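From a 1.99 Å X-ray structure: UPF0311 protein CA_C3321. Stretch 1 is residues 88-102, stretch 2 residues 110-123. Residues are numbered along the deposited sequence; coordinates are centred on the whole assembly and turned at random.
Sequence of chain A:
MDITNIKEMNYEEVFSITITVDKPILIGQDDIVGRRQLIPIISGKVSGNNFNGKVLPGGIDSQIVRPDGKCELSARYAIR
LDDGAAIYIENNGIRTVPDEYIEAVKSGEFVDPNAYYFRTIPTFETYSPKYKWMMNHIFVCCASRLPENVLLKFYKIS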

# COMPACT_ATOMS: atom_id res chain seq x y z
N TYR A 88 -3.49 -16.97 2.00
CA TYR A 88 -3.71 -15.73 2.68
C TYR A 88 -4.17 -14.69 1.66
O TYR A 88 -3.55 -14.50 0.60
CB TYR A 88 -2.43 -15.30 3.36
CG TYR A 88 -2.51 -13.95 3.95
CD1 TYR A 88 -3.39 -13.68 5.00
CD2 TYR A 88 -1.73 -12.91 3.46
CE1 TYR A 88 -3.50 -12.40 5.55
CE2 TYR A 88 -1.81 -11.65 4.01
CZ TYR A 88 -2.71 -11.40 5.05
OH TYR A 88 -2.77 -10.14 5.59
N ILE A 89 -5.27 -14.03 1.98
CA ILE A 89 -5.97 -13.16 1.04
C ILE A 89 -6.02 -11.76 1.60
O ILE A 89 -6.40 -11.60 2.74
CB ILE A 89 -7.43 -13.63 0.84
CG1 ILE A 89 -7.45 -15.09 0.46
CG2 ILE A 89 -8.18 -12.79 -0.23
CD1 ILE A 89 -8.75 -15.57 -0.02
N GLU A 90 -5.58 -10.78 0.81
CA GLU A 90 -5.84 -9.36 1.04
C GLU A 90 -6.76 -8.94 -0.10
O GLU A 90 -6.36 -9.00 -1.25
CB GLU A 90 -4.54 -8.59 0.96
CG GLU A 90 -4.02 -8.05 2.23
CD GLU A 90 -4.66 -6.68 2.57
OE1 GLU A 90 -5.85 -6.47 2.17
OE2 GLU A 90 -3.98 -5.84 3.21
N ASN A 91 -8.00 -8.56 0.22
CA ASN A 91 -9.04 -8.26 -0.78
C ASN A 91 -9.50 -6.83 -0.61
O ASN A 91 -10.08 -6.49 0.42
CB ASN A 91 -10.23 -9.24 -0.61
CG ASN A 91 -11.07 -9.39 -1.88
OD1 ASN A 91 -10.74 -8.86 -2.92
ND2 ASN A 91 -12.17 -10.11 -1.79
N ASN A 92 -9.19 -5.96 -1.58
CA ASN A 92 -9.44 -4.53 -1.43
C ASN A 92 -10.37 -4.10 -2.53
O ASN A 92 -10.13 -4.38 -3.69
CB ASN A 92 -8.16 -3.68 -1.52
CG ASN A 92 -7.13 -4.07 -0.51
OD1 ASN A 92 -6.05 -4.50 -0.86
ND2 ASN A 92 -7.44 -3.91 0.72
N GLY A 93 -11.44 -3.40 -2.16
CA GLY A 93 -12.41 -3.04 -3.14
C GLY A 93 -13.36 -1.94 -2.74
O GLY A 93 -13.14 -1.20 -1.77
N ILE A 94 -14.41 -1.81 -3.55
CA ILE A 94 -15.41 -0.76 -3.34
C ILE A 94 -16.81 -1.28 -3.43
O ILE A 94 -17.08 -2.33 -4.05
CB ILE A 94 -15.21 0.44 -4.26
CG1 ILE A 94 -15.27 0.01 -5.70
CG2 ILE A 94 -13.84 1.14 -3.95
CD1 ILE A 94 -15.24 1.22 -6.68
N ARG A 95 -17.71 -0.56 -2.75
CA ARG A 95 -19.13 -0.88 -2.78
C ARG A 95 -19.88 0.43 -2.79
O ARG A 95 -19.76 1.24 -1.87
CB ARG A 95 -19.53 -1.75 -1.59
CG ARG A 95 -21.03 -1.97 -1.49
CD ARG A 95 -21.35 -3.06 -0.55
NE ARG A 95 -21.08 -2.62 0.81
CZ ARG A 95 -20.61 -3.39 1.79
NH1 ARG A 95 -20.30 -4.66 1.59
NH2 ARG A 95 -20.45 -2.87 3.00
N THR A 96 -20.63 0.65 -3.87
CA THR A 96 -21.38 1.86 -4.07
C THR A 96 -22.84 1.48 -4.32
O THR A 96 -23.14 0.33 -4.64
CB THR A 96 -20.89 2.66 -5.30
OG1 THR A 96 -21.15 1.90 -6.47
CG2 THR A 96 -19.44 2.95 -5.24
N VAL A 97 -23.72 2.46 -4.15
CA VAL A 97 -25.15 2.37 -4.50
C VAL A 97 -25.55 3.62 -5.26
O VAL A 97 -24.90 4.64 -5.13
CB VAL A 97 -26.09 2.25 -3.25
CG1 VAL A 97 -25.92 0.91 -2.57
CG2 VAL A 97 -25.89 3.42 -2.25
N PRO A 98 -26.64 3.56 -6.05
CA PRO A 98 -27.18 4.81 -6.63
C PRO A 98 -27.61 5.86 -5.60
O PRO A 98 -27.82 5.54 -4.43
CB PRO A 98 -28.39 4.34 -7.44
CG PRO A 98 -28.13 2.91 -7.71
CD PRO A 98 -27.39 2.38 -6.51
N ASP A 99 -27.69 7.10 -6.07
CA ASP A 99 -27.89 8.27 -5.19
C ASP A 99 -29.10 8.12 -4.32
O ASP A 99 -29.07 8.47 -3.15
CB ASP A 99 -28.04 9.55 -6.02
CG ASP A 99 -27.65 10.79 -5.23
OD1 ASP A 99 -28.43 11.13 -4.30
OD2 ASP A 99 -26.57 11.40 -5.53
N GLU A 100 -30.15 7.55 -4.89
CA GLU A 100 -31.42 7.34 -4.18
C GLU A 100 -31.31 6.40 -2.98
O GLU A 100 -32.20 6.36 -2.16
CB GLU A 100 -32.48 6.80 -5.15
CG GLU A 100 -32.34 5.32 -5.48
CD GLU A 100 -33.15 4.89 -6.67
OE1 GLU A 100 -32.63 4.94 -7.81
OE2 GLU A 100 -34.31 4.47 -6.46
N TYR A 101 -30.23 5.62 -2.88
CA TYR A 101 -30.05 4.73 -1.72
C TYR A 101 -28.97 5.17 -0.75
O TYR A 101 -28.77 4.50 0.26
CB TYR A 101 -29.70 3.32 -2.17
CG TYR A 101 -30.69 2.68 -3.11
CD1 TYR A 101 -31.77 1.95 -2.62
CD2 TYR A 101 -30.51 2.75 -4.48
CE1 TYR A 101 -32.65 1.32 -3.49
CE2 TYR A 101 -31.38 2.12 -5.36
CZ TYR A 101 -32.45 1.41 -4.85
OH TYR A 101 -33.31 0.80 -5.73
N ILE A 102 -28.28 6.26 -1.05
CA ILE A 102 -27.18 6.73 -0.20
C ILE A 102 -27.58 7.00 1.24
O ILE A 102 -26.92 6.52 2.15
CB ILE A 102 -26.44 7.96 -0.82
CG1 ILE A 102 -25.63 7.51 -2.03
CG2 ILE A 102 -25.52 8.63 0.22
CD1 ILE A 102 -24.77 8.59 -2.62
N PHE A 110 -32.21 -0.77 5.10
CA PHE A 110 -32.23 -1.77 4.04
C PHE A 110 -32.03 -1.16 2.64
O PHE A 110 -32.78 -0.25 2.22
CB PHE A 110 -33.52 -2.58 4.05
CG PHE A 110 -33.60 -3.61 2.95
CD1 PHE A 110 -32.66 -4.66 2.91
CD2 PHE A 110 -34.57 -3.54 1.96
CE1 PHE A 110 -32.71 -5.61 1.89
CE2 PHE A 110 -34.62 -4.49 0.95
CZ PHE A 110 -33.69 -5.53 0.92
N VAL A 111 -30.99 -1.65 1.95
CA VAL A 111 -30.85 -1.46 0.51
C VAL A 111 -30.87 -2.83 -0.18
O VAL A 111 -30.22 -3.79 0.25
CB VAL A 111 -29.59 -0.66 0.17
CG1 VAL A 111 -29.35 -0.65 -1.33
CG2 VAL A 111 -29.72 0.77 0.71
N ASP A 112 -31.66 -2.91 -1.25
CA ASP A 112 -31.78 -4.12 -2.05
C ASP A 112 -30.40 -4.50 -2.61
O ASP A 112 -29.73 -3.64 -3.18
CB ASP A 112 -32.78 -3.86 -3.18
CG ASP A 112 -32.59 -4.76 -4.37
OD1 ASP A 112 -32.00 -5.86 -4.24
OD2 ASP A 112 -33.06 -4.35 -5.46
N PRO A 113 -29.97 -5.78 -2.43
CA PRO A 113 -28.72 -6.35 -2.96
C PRO A 113 -28.41 -6.02 -4.42
O PRO A 113 -27.23 -5.87 -4.78
CB PRO A 113 -28.94 -7.87 -2.84
CG PRO A 113 -29.85 -8.02 -1.70
CD PRO A 113 -30.72 -6.78 -1.63
N ASN A 114 -29.45 -5.96 -5.26
CA ASN A 114 -29.27 -5.68 -6.69
C ASN A 114 -28.91 -4.22 -6.96
O ASN A 114 -28.49 -3.86 -8.07
CB ASN A 114 -30.52 -6.06 -7.48
CG ASN A 114 -30.68 -7.58 -7.68
OD1 ASN A 114 -31.73 -8.04 -8.16
ND2 ASN A 114 -29.64 -8.38 -7.31
N ALA A 115 -29.06 -3.38 -5.95
CA ALA A 115 -28.69 -1.98 -6.04
C ALA A 115 -27.16 -1.75 -6.01
O ALA A 115 -26.68 -0.77 -6.56
CB ALA A 115 -29.38 -1.19 -4.93
N TYR A 116 -26.41 -2.66 -5.41
CA TYR A 116 -24.97 -2.46 -5.20
C TYR A 116 -24.07 -2.71 -6.42
O TYR A 116 -24.28 -3.65 -7.18
CB TYR A 116 -24.48 -3.37 -4.08
CG TYR A 116 -25.00 -3.02 -2.70
CD1 TYR A 116 -24.49 -1.96 -1.99
CD2 TYR A 116 -25.97 -3.82 -2.10
CE1 TYR A 116 -24.93 -1.67 -0.70
CE2 TYR A 116 -26.43 -3.55 -0.82
CZ TYR A 116 -25.92 -2.47 -0.13
OH TYR A 116 -26.41 -2.21 1.13
N TYR A 117 -23.09 -1.83 -6.61
CA TYR A 117 -21.85 -2.13 -7.30
C TYR A 117 -20.86 -2.58 -6.22
O TYR A 117 -20.52 -1.80 -5.36
CB TYR A 117 -21.31 -0.90 -8.00
CG TYR A 117 -20.01 -1.13 -8.73
CD1 TYR A 117 -20.02 -1.61 -10.02
CD2 TYR A 117 -18.77 -0.87 -8.13
CE1 TYR A 117 -18.85 -1.84 -10.69
CE2 TYR A 117 -17.60 -1.10 -8.78
CZ TYR A 117 -17.65 -1.57 -10.09
OH TYR A 117 -16.50 -1.82 -10.81
N PHE A 118 -20.39 -3.81 -6.29
CA PHE A 118 -19.57 -4.38 -5.24
C PHE A 118 -18.45 -5.23 -5.90
O PHE A 118 -18.68 -6.35 -6.29
CB PHE A 118 -20.51 -5.17 -4.31
CG PHE A 118 -19.88 -5.66 -3.04
CD1 PHE A 118 -20.60 -6.53 -2.22
CD2 PHE A 118 -18.59 -5.29 -2.65
CE1 PHE A 118 -20.05 -7.02 -1.04
CE2 PHE A 118 -18.02 -5.80 -1.49
CZ PHE A 118 -18.77 -6.66 -0.67
N ARG A 119 -17.28 -4.61 -6.08
CA ARG A 119 -16.16 -5.23 -6.79
C ARG A 119 -14.87 -4.99 -6.06
O ARG A 119 -14.69 -3.93 -5.46
CB ARG A 119 -16.04 -4.62 -8.19
CG ARG A 119 -17.30 -4.77 -9.04
CD ARG A 119 -17.50 -6.18 -9.36
NE ARG A 119 -18.53 -6.42 -10.35
CZ ARG A 119 -19.73 -6.87 -10.08
NH1 ARG A 119 -20.11 -7.09 -8.83
NH2 ARG A 119 -20.58 -7.09 -11.07
N THR A 120 -13.98 -5.96 -6.13
CA THR A 120 -12.72 -5.94 -5.40
C THR A 120 -11.59 -6.63 -6.20
O THR A 120 -11.82 -7.38 -7.16
CB THR A 120 -12.84 -6.62 -3.98
OG1 THR A 120 -12.72 -8.03 -4.10
CG2 THR A 120 -14.14 -6.32 -3.32
N ILE A 121 -10.36 -6.34 -5.78
CA ILE A 121 -9.16 -6.93 -6.30
C ILE A 121 -8.46 -7.70 -5.14
O ILE A 121 -7.94 -7.11 -4.20
CB ILE A 121 -8.18 -5.90 -6.85
CG1 ILE A 121 -8.82 -4.93 -7.86
CG2 ILE A 121 -6.98 -6.61 -7.47
CD1 ILE A 121 -9.36 -5.52 -9.09
N PRO A 122 -8.47 -9.05 -5.21
CA PRO A 122 -7.69 -9.87 -4.29
C PRO A 122 -6.22 -10.08 -4.69
O PRO A 122 -5.89 -10.22 -5.90
CB PRO A 122 -8.45 -11.18 -4.29
CG PRO A 122 -8.96 -11.26 -5.74
CD PRO A 122 -9.21 -9.86 -6.19
N THR A 123 -5.37 -10.06 -3.66
CA THR A 123 -3.96 -10.44 -3.68
C THR A 123 -3.83 -11.71 -2.84
O THR A 123 -4.35 -11.76 -1.69
CB THR A 123 -3.11 -9.31 -3.03
OG1 THR A 123 -3.28 -8.10 -3.79
CG2 THR A 123 -1.63 -9.63 -2.98
O HOH W 1 -2.25 -11.67 0.20
O HOH W 2 -5.54 -6.43 -3.52

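Strands 88-96 and 117-123 run antiparallel, their directions 160° apart, and Glu90, Asn92, Ile94 and Thr96 pair by two backbone hydrogen bonds each with Thr123, Ile121, Arg119 and Tyr117. The Asn92–Ile121 pair is nearly ideal: Asn92 N to Ile121 O is 3.1 Å and Ile121 N to Asn92 O 2.9 Å, both almost linear. Pro122, which has no amide hydrogen, falls at a non-hydrogen-bonded position opposite Asn91, where the ladder asks none of it.

On the sheet face shared by Asn91, Arg95, Phe118 and Thr120, Asn91 adopts chi1 t, which brings the end of its side chain nearer the partner strand; Thr120, at chi1 p, donates from OG1 to Asn91 OD1 at a very short 2.4 Å. Gly93 faces Thr120, and their CA atoms lie only 3.7 Å apart. A CB on Gly93 would sit 2.2 Å from Thr120 CG2 and 2.5 Å from Arg119 O, so glycine fits this close approach.

Arg95 extends through t chi1 and chi2, which lay CD over the face of Phe118, 3.9 Å from the ring centroid; chi3 (p) then turns the chain so that CZ lies 4.8 Å from that centroid in a cation-pi contact. The aliphatic and charged parts of one side chain thus both use the aromatic face.

On the other face, Ile94 (p, t) reaches the edge of the Tyr117 ring, CD1 to CE2 3.9 Å. Thr123 OG1 and Ile121 O share a water, which also bonds weakly to Asn92 OD1.

Beyond the ladder, apolar packing takes over. Tyr101, at chi1 m, presents a ring face to Ala115, whose CB lies 4.0 Å from the centroid; a small methyl suits such a flat surface. Val111 CG1 touches both Tyr101 CD1 (3.8 Å) and Val97 CG1 (4.0 Å), and Val97 CG1 also meets Tyr116 CD1 at 3.3 Å.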